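Local coordinates for protein rhizavidin (Rhizobium etli, PDB 3EW1) that binds biotin with high affinity as a dimeric member of the avidin family of beta-barrel proteins, at residues B[13-18]-B[29-34]; B[19-24]-B[117-122]. All blocks are in the same frame, centred on the assembly; numbering follows the deposited sequence.

Contact 1: residues B[13-18]-B[29-34]; sequences ASASSS and IQVDSF
Ile29 opens the ladder with the straightest of its bonds: its backbone N donates to Ser17 O at 2.8 Å, nearly along the C=O axis with 177° at the hydrogen, and Ile29 O accepts in return from Ser17 N. That reciprocal pair defines an antiparallel hydrogen-bonded site. The Ile29 side chain holds CG1 in the crowded position between N and carbonyl carbon (chi1 69°), so CG1 lies alongside Ser17 OG, 3.7 Å away; the hydroxyl itself is hydrogen-bonded to Trp19 NE1. Gln30 stands opposite Ser16 in a non-hydrogen-bonded pair with CA atoms 4.5 Å apart, both side chains on the other face from Ile29, and Gln30 CA makes a CA-H...O contact to Ala15 O at 3.2 Å. Val31 restores the two-bond pattern, its N reaching Ala15 O at 2.9 Å and its O taking Ala15 N, while its CB meets Ala15 CB at 4.2 Å, on the same face as Ile29 and Ser17. Beyond Val31 the ladder stops. Asp32 points away from segment 13-18, OD1 accepting from Phe34 N in an Asx turn, and Ser33 CA makes a CA-H...O contact to Ala13 O at 3.3 Å. The segments thus form the open end of the hairpin of strands 15-21 and 26-31, with strand 111-124 beyond Ser17 and Ser18, and strand 36-42 lying against Ile29 and Gln30.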
loop_
_atom_site.group_PDB
_atom_site.type_symbol
_atom_site.label_atom_id
_atom_site.label_comp_id
_atom_site.label_asym_id
_atom_site.label_seq_id
_atom_site.Cartn_x
_atom_site.Cartn_y
_atom_site.Cartn_z
ATOM N N ALA B 13 -11.279 -17.995 -5.587
ATOM C CA ALA B 13 -11.730 -16.686 -5.127
ATOM C C ALA B 13 -10.618 -15.975 -4.349
ATOM O O ALA B 13 -10.619 -14.737 -4.228
ATOM C CB ALA B 13 -12.965 -16.849 -4.234
ATOM N N SER B 14 -9.688 -16.750 -3.794
ATOM C CA SER B 14 -8.587 -16.144 -3.048
ATOM C C SER B 14 -7.270 -16.768 -3.475
ATOM O O SER B 14 -7.251 -17.764 -4.210
ATOM C CB SER B 14 -8.816 -16.301 -1.547
ATOM O OG SER B 14 -8.939 -17.672 -1.230
ATOM N N ALA B 15 -6.169 -16.183 -3.019
ATOM C CA ALA B 15 -4.830 -16.636 -3.367
ATOM C C ALA B 15 -3.937 -16.563 -2.143
ATOM O O ALA B 15 -4.023 -15.616 -1.368
ATOM C CB ALA B 15 -4.255 -15.768 -4.473
ATOM N N SER B 16 -3.090 -17.566 -2.000
ATOM C CA SER B 16 -2.040 -17.610 -1.020
ATOM C C SER B 16 -0.798 -17.923 -1.815
ATOM O O SER B 16 -0.751 -18.949 -2.483
ATOM C CB SER B 16 -2.329 -18.727 -0.043
ATOM O OG SER B 16 -3.488 -18.429 0.705
ATOM N N SER B 17 0.183 -17.036 -1.821
ATOM C CA SER B 17 1.341 -17.243 -2.706
ATOM C C SER B 17 2.597 -16.580 -2.207
ATOM O O SER B 17 2.550 -15.528 -1.574
ATOM C CB SER B 17 1.009 -16.765 -4.128
ATOM O OG SER B 17 0.535 -15.431 -4.163
ATOM N N SER B 18 3.722 -17.186 -2.550
ATOM C CA SER B 18 5.050 -16.701 -2.189
ATOM C C SER B 18 5.791 -16.191 -3.420
ATOM O O SER B 18 5.554 -16.671 -4.563
ATOM C CB SER B 18 5.855 -17.826 -1.553
ATOM O OG SER B 18 5.171 -18.270 -0.383
ATOM N N ILE B 29 2.011 -13.609 0.449
ATOM C CA ILE B 29 0.790 -12.785 0.398
ATOM C C ILE B 29 -0.486 -13.607 0.368
ATOM O O ILE B 29 -0.489 -14.782 0.003
ATOM C CB ILE B 29 0.772 -11.730 -0.757
ATOM C CG1 ILE B 29 0.654 -12.389 -2.142
ATOM C CG2 ILE B 29 1.971 -10.785 -0.631
ATOM C CD1 ILE B 29 0.659 -11.378 -3.284
ATOM N N GLN B 30 -1.559 -12.972 0.821
ATOM C CA GLN B 30 -2.890 -13.520 0.759
ATOM C C GLN B 30 -3.716 -12.459 0.104
ATOM O O GLN B 30 -3.738 -11.307 0.549
ATOM C CB GLN B 30 -3.479 -13.814 2.152
ATOM C CG GLN B 30 -2.704 -14.858 2.919
ATOM C CD GLN B 30 -1.538 -14.248 3.701
ATOM O OE1 GLN B 30 -1.653 -13.142 4.245
ATOM N NE2 GLN B 30 -0.438 -14.974 3.797
ATOM N N VAL B 31 -4.411 -12.813 -0.949
ATOM C CA VAL B 31 -5.295 -11.908 -1.653
ATOM C C VAL B 31 -6.708 -12.442 -1.489
ATOM O O VAL B 31 -6.972 -13.587 -1.849
ATOM C CB VAL B 31 -4.946 -11.846 -3.167
ATOM C CG1 VAL B 31 -5.874 -10.866 -3.872
ATOM C CG2 VAL B 31 -3.475 -11.493 -3.384
ATOM N N ASP B 32 -7.597 -11.669 -0.857
ATOM C CA ASP B 32 -8.945 -12.149 -0.668
ATOM C C ASP B 32 -9.886 -11.789 -1.827
ATOM O O ASP B 32 -9.502 -11.084 -2.750
ATOM C CB ASP B 32 -9.506 -11.775 0.723
ATOM C CG ASP B 32 -9.926 -10.316 0.849
ATOM O OD1 ASP B 32 -10.043 -9.586 -0.166
ATOM O OD2 ASP B 32 -10.172 -9.895 2.027
ATOM N N SER B 33 -11.109 -12.293 -1.756
ATOM C CA SER B 33 -12.071 -12.107 -2.845
ATOM C C SER B 33 -12.572 -10.656 -3.012
ATOM O O SER B 33 -13.199 -10.339 -4.038
ATOM C CB SER B 33 -13.245 -13.065 -2.659
ATOM O OG SER B 33 -13.938 -12.716 -1.472
ATOM N N PHE B 34 -12.273 -9.790 -2.023
ATOM C CA PHE B 34 -12.676 -8.393 -2.004
ATOM C C PHE B 34 -11.555 -7.465 -2.443
ATOM O O PHE B 34 -11.711 -6.245 -2.445
ATOM C CB PHE B 34 -13.133 -8.023 -0.569
ATOM C CG PHE B 34 -14.325 -8.793 -0.116
ATOM C CD1 PHE B 34 -14.200 -9.807 0.821
ATOM C CD2 PHE B 34 -15.570 -8.550 -0.684
ATOM C CE1 PHE B 34 -15.319 -10.574 1.219
ATOM C CE2 PHE B 34 -16.691 -9.305 -0.290
ATOM C CZ PHE B 34 -16.551 -10.309 0.659
#

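Contact 2: residues B[19-24]-B[117-122]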
loop_
_atom_site.group_PDB
_atom_site.type_symbol
_atom_site.label_atom_id
_atom_site.label_comp_id
_atom_site.label_asym_id
_atom_site.label_seq_id
_atom_site.Cartn_x
_atom_site.Cartn_y
_atom_site.Cartn_z
ATOM N N TRP B 19 6.705 -15.259 -3.182
ATOM C CA TRP B 19 7.359 -14.465 -4.211
ATOM C C TRP B 19 8.763 -14.125 -3.750
ATOM O O TRP B 19 9.012 -13.970 -2.522
ATOM C CB TRP B 19 6.561 -13.177 -4.469
ATOM C CG TRP B 19 5.137 -13.465 -4.793
ATOM C CD1 TRP B 19 4.136 -13.696 -3.908
ATOM C CD2 TRP B 19 4.545 -13.610 -6.103
ATOM N NE1 TRP B 19 2.961 -13.951 -4.564
ATOM C CE2 TRP B 19 3.192 -13.926 -5.913
ATOM C CE3 TRP B 19 5.031 -13.478 -7.412
ATOM C CZ2 TRP B 19 2.311 -14.122 -6.959
ATOM C CZ3 TRP B 19 4.153 -13.681 -8.465
ATOM C CH2 TRP B 19 2.805 -14.006 -8.241
ATOM N N GLN B 20 9.683 -14.051 -4.712
ATOM C CA GLN B 20 11.073 -13.654 -4.472
ATOM C C GLN B 20 11.477 -12.572 -5.461
ATOM O O GLN B 20 11.281 -12.748 -6.675
ATOM C CB GLN B 20 12.004 -14.857 -4.633
ATOM C CG GLN B 20 13.431 -14.531 -4.278
ATOM C CD GLN B 20 14.385 -15.599 -4.740
ATOM O OE1 GLN B 20 15.190 -16.088 -3.961
ATOM N NE2 GLN B 20 14.295 -15.972 -6.023
ATOM N N ASN B 21 12.026 -11.448 -4.998
ATOM C CA ASN B 21 12.536 -10.449 -5.958
ATOM C C ASN B 21 14.007 -10.680 -6.324
ATOM O O ASN B 21 14.641 -11.613 -5.823
ATOM C CB ASN B 21 12.247 -8.986 -5.551
ATOM C CG ASN B 21 13.114 -8.489 -4.405
ATOM O OD1 ASN B 21 14.129 -9.071 -4.066
ATOM N ND2 ASN B 21 12.682 -7.395 -3.770
ATOM N N GLN B 22 14.520 -9.837 -7.216
ATOM C CA GLN B 22 15.883 -9.957 -7.727
ATOM C C GLN B 22 16.996 -9.756 -6.689
ATOM O O GLN B 22 18.178 -10.073 -6.958
ATOM C CB GLN B 22 16.053 -9.003 -8.917
ATOM C CG GLN B 22 16.221 -7.509 -8.561
ATOM C CD GLN B 22 14.945 -6.855 -7.959
ATOM O OE1 GLN B 22 13.827 -7.136 -8.384
ATOM N NE2 GLN B 22 15.135 -5.978 -6.988
ATOM N N SER B 23 16.628 -9.214 -5.522
ATOM C CA SER B 23 17.573 -8.945 -4.441
ATOM C C SER B 23 17.546 -10.052 -3.420
ATOM O O SER B 23 18.321 -10.042 -2.422
ATOM C CB SER B 23 17.213 -7.635 -3.741
ATOM O OG SER B 23 17.205 -6.549 -4.637
ATOM N N GLY B 24 16.634 -10.999 -3.629
ATOM C CA GLY B 24 16.519 -12.130 -2.725
ATOM C C GLY B 24 15.490 -11.909 -1.633
ATOM O O GLY B 24 15.260 -12.784 -0.796
ATOM N N GLY B 117 12.968 3.136 -6.808
ATOM C CA GLY B 117 13.570 1.958 -7.439
ATOM C C GLY B 117 12.564 1.054 -8.120
ATOM O O GLY B 117 11.398 1.386 -8.249
ATOM N N GLN B 118 13.039 -0.102 -8.553
ATOM C CA GLN B 118 12.194 -1.091 -9.178
ATOM C C GLN B 118 12.509 -2.461 -8.630
ATOM O O GLN B 118 13.683 -2.797 -8.419
ATOM C CB GLN B 118 12.443 -1.129 -10.681
ATOM C CG GLN B 118 11.920 0.052 -11.460
ATOM C CD GLN B 118 12.959 0.522 -12.456
ATOM O OE1 GLN B 118 12.908 0.194 -13.649
ATOM N NE2 GLN B 118 13.950 1.259 -11.957
ATOM N N ASP B 119 11.468 -3.273 -8.444
ATOM C CA ASP B 119 11.625 -4.670 -8.031
ATOM C C ASP B 119 10.724 -5.498 -8.923
ATOM O O ASP B 119 9.612 -5.081 -9.222
ATOM C CB ASP B 119 11.110 -4.910 -6.611
ATOM C CG ASP B 119 12.079 -4.528 -5.542
ATOM O OD1 ASP B 119 13.231 -4.149 -5.815
ATOM O OD2 ASP B 119 11.660 -4.595 -4.368
ATOM N N THR B 120 11.194 -6.687 -9.302
ATOM C CA THR B 120 10.361 -7.678 -9.968
ATOM C C THR B 120 10.391 -8.957 -9.152
ATOM O O THR B 120 11.472 -9.506 -8.901
ATOM C CB THR B 120 10.866 -7.955 -11.415
ATOM O OG1 THR B 120 10.720 -6.756 -12.170
ATOM C CG2 THR B 120 10.060 -9.103 -12.109
ATOM N N PHE B 121 9.199 -9.437 -8.785
ATOM C CA PHE B 121 9.010 -10.604 -7.942
ATOM C C PHE B 121 8.632 -11.809 -8.792
ATOM O O PHE B 121 7.689 -11.702 -9.551
ATOM C CB PHE B 121 7.865 -10.318 -6.936
ATOM C CG PHE B 121 8.202 -9.274 -5.912
ATOM C CD1 PHE B 121 8.007 -7.903 -6.176
ATOM C CD2 PHE B 121 8.773 -9.635 -4.721
ATOM C CE1 PHE B 121 8.323 -6.909 -5.208
ATOM C CE2 PHE B 121 9.082 -8.627 -3.742
ATOM C CZ PHE B 121 8.884 -7.295 -4.039
ATOM N N GLN B 122 9.316 -12.943 -8.591
ATOM C CA GLN B 122 8.942 -14.199 -9.245
ATOM C C GLN B 122 8.131 -15.074 -8.304
ATOM O O GLN B 122 8.450 -15.169 -7.098
ATOM C CB GLN B 122 10.202 -14.992 -9.635
ATOM C CG GLN B 122 11.125 -14.229 -10.521
ATOM C CD GLN B 122 10.508 -13.808 -11.839
ATOM O OE1 GLN B 122 9.770 -14.564 -12.474
ATOM N NE2 GLN B 122 10.814 -12.595 -12.264
HETATM O O HOH W 1 15.853 -3.825 -4.227
#
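Strands 19-21 and 117-122 run antiparallel, with 144° between their directions and 4.2 Å between their axes at closest approach, and a reciprocal backbone pair joins Gln20 to Gln122, Gln122 N donating to Gln20 O at 2.8 Å. Past this pair, side chains take over the bonding. Gln22, with CG in the crowded position and the chain bent again at chi2 (-68°), turns its amide back onto strand 117-122 and uses both ends: OE1 receives Thr120 N at 2.8 Å in the plane of its carbonyl, and NE2 gives to Asp119 OD1 at 2.9 Å, arriving above the carboxylate plane. Asn21 ND2 gives Asp119 OD2 a weak, bent bond at 3.0 Å, the two flat groups being turned 66° apart, and Trp85 NE1 is OD2's other donor. Asn21 CB lies over one face of the Phe121 ring, 3.8 Å from its centroid, a CH-pi contact. Asn21 OD1 accepts from Ser23 N in an Asx turn and also from Ser25 N, which fixes the amide's orientation. A water bonded to Ser23 OG donates to Asp119 OD1. An alanine in place of Asp119 removes both acceptor oxygens, OD1 for Gln22 and OD2 for Asn21 and Trp85, and would probably let those donors shift and loosen the site. Asn21 and Asp119 both bind biotin; the donors converging on this buried carboxylate are consistent with a charged Asp119, pre-positioned with Asn21 for the ligand.

Strand 15-21 carries both contacts: its beginning pairs with strand 26-31 in contact 1, its far end with strand 111-124 in contact 2. Their centres lie about 19 Å apart, on opposite sides of the chain's centre, and the four segments alternate along the chain as 13-18, 19-24, 29-34 and 117-122. Contact 1 is a local hairpin pairing, whereas contact 2 joins the first and last strands in the order of the eight-stranded antiparallel sheet and so closes the barrel of the avidin fold. Packing links the two, Ile29 CD1 lying 3.7 Å from Trp19 NE1. Contact 2 holds biotin-binding residues directly; in contact 1 the Ile29 side chain lies about 7 Å from that of Tyr41, another biotin-binding residue.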